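Local coordinates for protein putative 2,3,4,5-tetrahydropyridine-2-carboxylate N- succinyltransferase (Campylobacter jejuni, PDB 2RIJ) that probably catalyses the transfer of a succinyl group from succinyl-CoA to tetrahydrodipicolinate, an early step of lysine biosynthesis by the succinylase route, at residues G250-M256 and I266-D272. Residues are numbered along the deposited sequence; the frame is centred on the assembly and turned at random.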
loop_
_atom_site.group_PDB
_atom_site.type_symbol
_atom_site.label_atom_id
_atom_site.label_comp_id
_atom_site.label_asym_id
_atom_site.label_seq_id
_atom_site.Cartn_x
_atom_site.Cartn_y
_atom_site.Cartn_z
ATOM N N GLY A 250 33.734 18.963 0.562
ATOM C CA GLY A 250 33.396 19.987 1.534
ATOM C C GLY A 250 32.244 20.882 1.152
ATOM O O GLY A 250 31.256 20.439 0.549
ATOM N N THR A 251 32.394 22.152 1.520
ATOM C CA THR A 251 31.318 23.111 1.520
ATOM C C THR A 251 31.775 24.320 0.714
ATOM O O THR A 251 32.943 24.699 0.758
ATOM C CB THR A 251 30.909 23.559 2.951
ATOM O OG1 THR A 251 31.996 24.222 3.614
ATOM C CG2 THR A 251 30.464 22.330 3.793
ATOM N N THR A 252 30.856 24.916 0.008
ATOM C CA THR A 252 31.158 26.147 -0.728
ATOM C C THR A 252 30.517 27.393 -0.130
ATOM O O THR A 252 30.676 28.482 -0.665
ATOM C CB THR A 252 30.829 26.014 -2.210
ATOM O OG1 THR A 252 29.436 25.736 -2.373
ATOM C CG2 THR A 252 31.689 24.886 -2.861
ATOM N N GLY A 253 29.872 27.259 1.007
ATOM C CA GLY A 253 29.438 28.398 1.784
ATOM C C GLY A 253 29.255 27.905 3.178
ATOM O O GLY A 253 29.405 26.702 3.448
ATOM N N ALA A 254 28.897 28.788 4.083
ATOM C CA ALA A 254 28.701 28.374 5.483
ATOM C C ALA A 254 27.573 27.352 5.587
ATOM O O ALA A 254 26.457 27.648 5.172
ATOM C CB ALA A 254 28.381 29.609 6.358
ATOM N N CYS A 255 27.867 26.172 6.160
ATOM C CA CYS A 255 26.928 25.078 6.363
ATOM C C CYS A 255 27.117 24.495 7.750
ATOM O O CYS A 255 28.231 24.460 8.268
ATOM C CB CYS A 255 27.237 23.926 5.425
ATOM S SG CYS A 255 26.932 24.302 3.708
HETATM N N MSE A 256 26.041 23.982 8.294
HETATM C CA MSE A 256 26.074 23.140 9.506
HETATM C C MSE A 256 26.211 21.682 9.072
HETATM O O MSE A 256 25.346 21.164 8.382
HETATM C CB MSE A 256 24.783 23.307 10.269
HETATM C CG MSE A 256 24.632 22.339 11.446
HETATM SE SE MSE A 256 26.105 22.549 12.765
HETATM C CE MSE A 256 25.873 24.476 13.115
ATOM N N ILE A 266 30.217 17.985 -2.830
ATOM C CA ILE A 266 30.221 19.408 -2.543
ATOM C C ILE A 266 28.849 19.816 -2.063
ATOM O O ILE A 266 27.831 19.432 -2.662
ATOM C CB ILE A 266 30.587 20.282 -3.791
ATOM C CG1 ILE A 266 31.993 19.922 -4.324
ATOM C CG2 ILE A 266 30.561 21.762 -3.427
ATOM C CD1 ILE A 266 32.318 20.548 -5.707
ATOM N N VAL A 267 28.836 20.563 -0.962
ATOM C CA VAL A 267 27.614 21.044 -0.319
ATOM C C VAL A 267 27.593 22.582 -0.390
ATOM O O VAL A 267 28.528 23.237 0.025
ATOM C CB VAL A 267 27.518 20.524 1.126
ATOM C CG1 VAL A 267 26.267 21.026 1.841
ATOM C CG2 VAL A 267 27.597 18.969 1.144
ATOM N N GLY A 268 26.492 23.130 -0.887
ATOM C CA GLY A 268 26.372 24.558 -1.169
ATOM C C GLY A 268 25.966 25.350 0.055
ATOM O O GLY A 268 25.471 24.814 1.046
ATOM N N GLU A 269 26.172 26.657 -0.043
ATOM C CA GLU A 269 25.912 27.605 1.047
ATOM C C GLU A 269 24.553 27.503 1.691
ATOM O O GLU A 269 23.501 27.452 1.000
ATOM C CB GLU A 269 26.051 29.023 0.461
ATOM C CG GLU A 269 25.855 30.121 1.458
ATOM C CD GLU A 269 26.222 31.466 0.787
ATOM O OE1 GLU A 269 25.442 31.917 -0.092
ATOM O OE2 GLU A 269 27.330 31.991 1.072
ATOM N N GLY A 270 24.539 27.534 3.029
ATOM C CA GLY A 270 23.328 27.549 3.789
ATOM C C GLY A 270 22.690 26.184 3.972
ATOM O O GLY A 270 21.610 26.093 4.509
ATOM N N SER A 271 23.347 25.117 3.521
ATOM C CA SER A 271 22.776 23.796 3.650
ATOM C C SER A 271 22.994 23.272 5.052
ATOM O O SER A 271 23.879 23.729 5.789
ATOM C CB SER A 271 23.330 22.842 2.602
ATOM O OG SER A 271 22.873 23.191 1.319
ATOM N N ASP A 272 22.188 22.292 5.437
ATOM C CA ASP A 272 22.264 21.699 6.771
ATOM C C ASP A 272 22.274 20.171 6.595
ATOM O O ASP A 272 21.313 19.605 6.074
ATOM C CB ASP A 272 21.063 22.151 7.551
ATOM C CG ASP A 272 21.130 21.800 9.004
ATOM O OD1 ASP A 272 21.248 20.595 9.340
ATOM O OD2 ASP A 272 21.016 22.739 9.829
HETATM O O HOH W 1 27.437 27.606 -2.384
HETATM O O HOH W 2 29.834 31.264 -0.469
HETATM O O HOH W 3 28.706 31.508 3.338
#
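Cys255 packs inward against 266-272, its SG lying 3.8 Å from Val267 CG1 and 3.1 Å from the carbonyl O of Gly268. With SG beside its own backbone N (chi1 -68°), the sulfur settles over the bend at 268-271, a type II turn with Gly270 at positive phi. On this buried side Ser271 OG bonds to Cys297 N, and Thr251 OG1 to Thr236 and Ala233.

Parallel pairing fixes the register: Val267 N bonds to Gly250 O (2.9 Å), and Val267 O receives Thr252 N at 2.9 Å with an N-H...O angle of 160°. Past the corner, Gly270 N reaches Ala254 O, and a weak bond joins Met256 N to Ser271 O. At Gly253 the backbones close to 3.7 Å between its CA and Glu269 CA, leaving no room for a CB. The tightest carbon pair is Thr252 CG2 on Ile266 CG2 at 3.4 Å, the side chains crossing at about a right angle.

Looser packing is confined to the hydrated gap between Glu269 and 252-254. One water links Thr252 OG1 to Glu269 N; two more donate to Glu269 OE2 on its extended chain, one also donating to Thr252 O, the other accepting from Ala254 N.

The Met256 side chain lies about 4 Å from that of Glu258, predicted to form the acyl-anhydride intermediate. Equivalent turns stacked through short parallel strands characterise the left-handed beta-helix of hexapeptide-repeat acyltransferases.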